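Local structure of ankyrin repeat family protein (Enterococcus faecalis, 3HRA) at residues Thr41-Ala46 and Glu53-Leu58; Ile45-Asn50 and Leu77-Gln82. The protein is of unknown function but, as an ankyrin repeat protein, probably serves as a scaffold that binds partner proteins. All blocks are in the same frame, centred on the assembly; numbering follows the deposited sequence.

Interaction 1: residues Thr41-Ala46 and Glu53-Leu58; sequences TPLNIA and EIAKAL
Pro42 meets Leu58 at the start of the packing between the two antiparallel helices of an ankyrin repeat, whose short axes here pass 8.8 Å apart at 153°. The segment 41-46 carries the TPL sequence of the repeat, and its first residue, Thr41, is the N-cap of helix 42-49: OG1 accepts a nearly straight bond from Asn44 N (3.1 Å, 167°). Pro42 lays its ring carbon CB against Leu58 CD1 at 3.9 Å and also touches Leu9 and Leu10 of helix 8-14. Leu43 has CG anti to the backbone N (chi1 176°); with the second torsion this brings CD1 to Ala55, where it lies 3.8 Å from both the methyl CB and the carbonyl O. Its backbone receives Leu58 in turn: CD1 of that leucine rests on the peptide between Pro42 and Leu43, 3.5 Å from Leu43 N. Further on, the CB of Ala46 is directed toward helix 52-60. Having only a methyl group there lets the backbones come close, with the CA atoms of Ala46 and Ala55 5.5 Å apart. No hydrogen bond crosses this buried apolar face, and its last touch is Ala46 CB on the branch methyl CG2 of Ile54, at 3.6 Å.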
loop_
_atom_site.group_PDB
_atom_site.type_symbol
_atom_site.label_atom_id
_atom_site.label_comp_id
_atom_site.label_asym_id
_atom_site.label_seq_id
_atom_site.Cartn_x
_atom_site.Cartn_y
_atom_site.Cartn_z
ATOM N N THR A 41 -2.918 8.851 -13.065
ATOM C CA THR A 41 -4.321 8.971 -13.480
ATOM C C THR A 41 -5.056 9.844 -12.469
ATOM O O THR A 41 -4.512 10.145 -11.410
ATOM C CB THR A 41 -5.014 7.601 -13.471
ATOM O OG1 THR A 41 -4.876 7.018 -12.165
ATOM C CG2 THR A 41 -4.390 6.693 -14.456
ATOM N N PRO A 42 -6.304 10.250 -12.783
ATOM C CA PRO A 42 -7.100 10.968 -11.790
ATOM C C PRO A 42 -7.223 10.167 -10.497
ATOM O O PRO A 42 -7.160 10.759 -9.409
ATOM C CB PRO A 42 -8.445 11.139 -12.505
ATOM C CG PRO A 42 -8.048 11.292 -13.936
ATOM C CD PRO A 42 -6.938 10.284 -14.113
ATOM N N LEU A 43 -7.356 8.845 -10.606
ATOM C CA LEU A 43 -7.481 8.022 -9.408
ATOM C C LEU A 43 -6.208 8.103 -8.576
ATOM O O LEU A 43 -6.274 8.293 -7.371
ATOM C CB LEU A 43 -7.838 6.566 -9.732
ATOM C CG LEU A 43 -7.889 5.635 -8.509
ATOM C CD1 LEU A 43 -8.878 6.097 -7.417
ATOM C CD2 LEU A 43 -8.180 4.193 -8.957
ATOM N N ASN A 44 -5.049 7.982 -9.219
ATOM C CA ASN A 44 -3.806 8.088 -8.478
ATOM C C ASN A 44 -3.668 9.450 -7.780
ATOM O O ASN A 44 -3.185 9.516 -6.643
ATOM C CB ASN A 44 -2.598 7.746 -9.363
ATOM C CG ASN A 44 -1.546 6.893 -8.622
ATOM O OD1 ASN A 44 -1.551 6.805 -7.398
ATOM N ND2 ASN A 44 -0.651 6.274 -9.372
ATOM N N ILE A 45 -4.118 10.524 -8.427
ATOM C CA ILE A 45 -4.056 11.856 -7.819
ATOM C C ILE A 45 -4.931 11.876 -6.565
ATOM O O ILE A 45 -4.515 12.345 -5.495
ATOM C CB ILE A 45 -4.498 12.960 -8.811
ATOM C CG1 ILE A 45 -3.457 13.106 -9.926
ATOM C CG2 ILE A 45 -4.694 14.304 -8.094
ATOM C CD1 ILE A 45 -3.951 13.833 -11.124
ATOM N N ALA A 46 -6.143 11.349 -6.694
ATOM C CA ALA A 46 -7.061 11.277 -5.554
ATOM C C ALA A 46 -6.480 10.471 -4.392
ATOM O O ALA A 46 -6.662 10.827 -3.234
ATOM C CB ALA A 46 -8.410 10.707 -5.985
ATOM N N GLU A 53 -13.959 10.425 -1.537
ATOM C CA GLU A 53 -15.167 10.367 -2.348
ATOM C C GLU A 53 -14.828 10.379 -3.841
ATOM O O GLU A 53 -15.447 9.664 -4.631
ATOM C CB GLU A 53 -16.127 11.508 -1.982
ATOM C CG GLU A 53 -17.447 11.491 -2.761
ATOM C CD GLU A 53 -18.287 10.234 -2.514
ATOM O OE1 GLU A 53 -19.316 10.072 -3.215
ATOM O OE2 GLU A 53 -17.935 9.418 -1.618
ATOM N N ILE A 54 -13.833 11.180 -4.220
ATOM C CA ILE A 54 -13.375 11.207 -5.600
ATOM C C ILE A 54 -12.855 9.823 -5.984
ATOM O O ILE A 54 -13.171 9.301 -7.058
ATOM C CB ILE A 54 -12.302 12.303 -5.827
ATOM C CG1 ILE A 54 -12.962 13.689 -5.785
ATOM C CG2 ILE A 54 -11.556 12.079 -7.161
ATOM C CD1 ILE A 54 -11.985 14.851 -5.876
ATOM N N ALA A 55 -12.051 9.234 -5.102
ATOM C CA ALA A 55 -11.477 7.924 -5.383
ATOM C C ALA A 55 -12.577 6.878 -5.555
ATOM O O ALA A 55 -12.526 6.065 -6.480
ATOM C CB ALA A 55 -10.466 7.505 -4.279
ATOM N N LYS A 56 -13.566 6.884 -4.666
ATOM C CA LYS A 56 -14.694 5.946 -4.792
ATOM C C LYS A 56 -15.435 6.154 -6.121
ATOM O O LYS A 56 -15.763 5.186 -6.815
ATOM C CB LYS A 56 -15.654 6.079 -3.604
ATOM C CG LYS A 56 -15.083 5.584 -2.273
ATOM C CD LYS A 56 -16.062 5.878 -1.123
ATOM C CE LYS A 56 -15.574 5.239 0.174
ATOM N NZ LYS A 56 -16.450 5.631 1.315
ATOM N N ALA A 57 -15.685 7.414 -6.476
ATOM C CA ALA A 57 -16.378 7.727 -7.735
ATOM C C ALA A 57 -15.643 7.173 -8.959
ATOM O O ALA A 57 -16.268 6.660 -9.899
ATOM C CB ALA A 57 -16.587 9.235 -7.886
ATOM N N LEU A 58 -14.319 7.284 -8.945
ATOM C CA LEU A 58 -13.505 6.854 -10.083
ATOM C C LEU A 58 -13.467 5.334 -10.160
ATOM O O LEU A 58 -13.561 4.762 -11.245
ATOM C CB LEU A 58 -12.090 7.441 -9.984
ATOM C CG LEU A 58 -12.016 8.944 -10.266
ATOM C CD1 LEU A 58 -10.705 9.551 -9.790
ATOM C CD2 LEU A 58 -12.224 9.209 -11.762
#

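Interaction 2: residues Ile45-Asn50 and Leu77-Gln82; sequences IAVHNN and LYAGAQ
Tyr78 holds CG anti to its own nitrogen (chi1 -168°) and His48 holds CG anti to the carbonyl carbon, and with these torsions the two rings lie one over the other. Their planes are inclined by 17° and their centroids are 3.7 Å apart, a face-to-face stack in which His48 NE2 sits over the rim of the tyrosine, 3.4 Å from Tyr78 CE1. Gln82 CG, just past the end of helix 75-81, lies over the opposite face of the phenol ring, so Tyr78 is sandwiched between an imidazole and the methylene chain of Gln82. His48 ND1 is hydrogen-bonded to Asn44 O, one turn back in its helix, which probably limits rotation of the imidazole about its CB-CG bond. Helices 42-49 and 75-81 lie side by side and nearly parallel, as in the stacked helix layers of an ankyrin array, with short axes 9.5 Å apart at 9°. Beside the tyrosine, Val47 brings CG1 to the ring edge, near its plane and 3.7 Å from Tyr78 CD2. The same methyl reaches Ala79 CB at 3.8 Å, and Ile87 and Met91 of helix 85-94 also touch Val47.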
loop_
_atom_site.group_PDB
_atom_site.type_symbol
_atom_site.label_atom_id
_atom_site.label_comp_id
_atom_site.label_asym_id
_atom_site.label_seq_id
_atom_site.Cartn_x
_atom_site.Cartn_y
_atom_site.Cartn_z
ATOM N N ILE A 45 -4.118 10.524 -8.427
ATOM C CA ILE A 45 -4.056 11.856 -7.819
ATOM C C ILE A 45 -4.931 11.876 -6.565
ATOM O O ILE A 45 -4.515 12.345 -5.495
ATOM C CB ILE A 45 -4.498 12.960 -8.811
ATOM C CG1 ILE A 45 -3.457 13.106 -9.926
ATOM C CG2 ILE A 45 -4.694 14.304 -8.094
ATOM C CD1 ILE A 45 -3.951 13.833 -11.124
ATOM N N ALA A 46 -6.143 11.349 -6.694
ATOM C CA ALA A 46 -7.061 11.277 -5.554
ATOM C C ALA A 46 -6.480 10.471 -4.392
ATOM O O ALA A 46 -6.662 10.827 -3.234
ATOM C CB ALA A 46 -8.410 10.707 -5.985
ATOM N N VAL A 47 -5.794 9.377 -4.689
ATOM C CA VAL A 47 -5.225 8.550 -3.621
ATOM C C VAL A 47 -4.106 9.292 -2.887
ATOM O O VAL A 47 -4.031 9.257 -1.660
ATOM C CB VAL A 47 -4.736 7.176 -4.144
ATOM C CG1 VAL A 47 -3.999 6.419 -3.054
ATOM C CG2 VAL A 47 -5.918 6.364 -4.637
ATOM N N HIS A 48 -3.250 9.968 -3.650
ATOM C CA HIS A 48 -2.199 10.818 -3.094
ATOM C C HIS A 48 -2.787 11.899 -2.180
ATOM O O HIS A 48 -2.267 12.151 -1.099
ATOM C CB HIS A 48 -1.369 11.460 -4.222
ATOM C CG HIS A 48 -0.348 10.538 -4.828
ATOM N ND1 HIS A 48 -0.693 9.440 -5.591
ATOM C CD2 HIS A 48 1.005 10.548 -4.783
ATOM C CE1 HIS A 48 0.402 8.817 -5.989
ATOM N NE2 HIS A 48 1.447 9.467 -5.510
ATOM N N ASN A 49 -3.891 12.508 -2.611
ATOM C CA ASN A 49 -4.568 13.565 -1.859
ATOM C C ASN A 49 -5.448 13.064 -0.701
ATOM O O ASN A 49 -5.898 13.856 0.143
ATOM C CB ASN A 49 -5.456 14.389 -2.794
ATOM C CG ASN A 49 -4.674 15.388 -3.625
ATOM O OD1 ASN A 49 -3.678 15.938 -3.177
ATOM N ND2 ASN A 49 -5.139 15.633 -4.842
ATOM N N ASN A 50 -5.681 11.755 -0.672
ATOM C CA ASN A 50 -6.698 11.138 0.198
ATOM C C ASN A 50 -8.083 11.771 0.037
ATOM O O ASN A 50 -8.797 12.002 1.016
ATOM C CB ASN A 50 -6.282 11.079 1.674
ATOM C CG ASN A 50 -7.057 10.022 2.453
ATOM O OD1 ASN A 50 -7.504 9.021 1.893
ATOM N ND2 ASN A 50 -7.216 10.243 3.759
ATOM N N LEU A 77 -1.021 0.262 -4.822
ATOM C CA LEU A 77 0.250 0.174 -4.123
ATOM C C LEU A 77 0.448 1.376 -3.209
ATOM O O LEU A 77 0.958 1.233 -2.098
ATOM C CB LEU A 77 1.395 0.057 -5.131
ATOM C CG LEU A 77 1.603 -1.336 -5.745
ATOM C CD1 LEU A 77 2.516 -1.280 -6.967
ATOM C CD2 LEU A 77 2.135 -2.333 -4.701
ATOM N N TYR A 78 0.040 2.553 -3.682
ATOM C CA TYR A 78 0.202 3.777 -2.919
ATOM C C TYR A 78 -0.768 3.810 -1.730
ATOM O O TYR A 78 -0.378 4.118 -0.599
ATOM C CB TYR A 78 0.023 5.004 -3.819
ATOM C CG TYR A 78 0.469 6.282 -3.146
ATOM C CD1 TYR A 78 1.774 6.733 -3.276
ATOM C CD2 TYR A 78 -0.406 7.005 -2.340
ATOM C CE1 TYR A 78 2.195 7.895 -2.646
ATOM C CE2 TYR A 78 0.010 8.178 -1.698
ATOM C CZ TYR A 78 1.304 8.612 -1.858
ATOM O OH TYR A 78 1.714 9.767 -1.223
ATOM N N ALA A 79 -2.028 3.467 -1.974
ATOM C CA ALA A 79 -3.010 3.433 -0.883
ATOM C C ALA A 79 -2.559 2.514 0.266
ATOM O O ALA A 79 -2.684 2.862 1.439
ATOM C CB ALA A 79 -4.369 3.013 -1.408
ATOM N N GLY A 80 -2.039 1.338 -0.082
ATOM C CA GLY A 80 -1.546 0.393 0.906
ATOM C C GLY A 80 -0.346 0.906 1.666
ATOM O O GLY A 80 -0.336 0.919 2.900
ATOM N N ALA A 81 0.670 1.338 0.925
ATOM C CA ALA A 81 1.908 1.848 1.507
ATOM C C ALA A 81 1.712 3.061 2.419
ATOM O O ALA A 81 2.417 3.203 3.412
ATOM C CB ALA A 81 2.874 2.221 0.411
ATOM N N GLN A 82 0.773 3.938 2.070
ATOM C CA GLN A 82 0.713 5.266 2.688
ATOM C C GLN A 82 -0.455 5.458 3.644
ATOM O O GLN A 82 -0.753 6.580 4.034
ATOM C CB GLN A 82 0.671 6.348 1.610
ATOM C CG GLN A 82 1.906 6.389 0.734
ATOM C CD GLN A 82 3.162 6.736 1.490
ATOM O OE1 GLN A 82 3.147 7.566 2.409
ATOM N NE2 GLN A 82 4.270 6.112 1.104
#

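In the fold
Helix 42-49 takes part in both contacts and shows how an ankyrin array is built along two directions. Interaction 1 joins it to helix 52-60 within one predicted repeat, antiparallel and wholly buried, through small and branched aliphatic groups. Interaction 2 joins it to helix 75-81, the next helix after 52-60 in the chain, nearly parallel and partly buried, with an aromatic stack on the more accessible side and aliphatic packing deeper in. The centres lie about 9 Å apart. Neither contact has a hydrogen bond between its segments; polar bonds instead organise the individual helix, with Thr41 capping its start and Asn44 O holding the imidazole used in interaction 2.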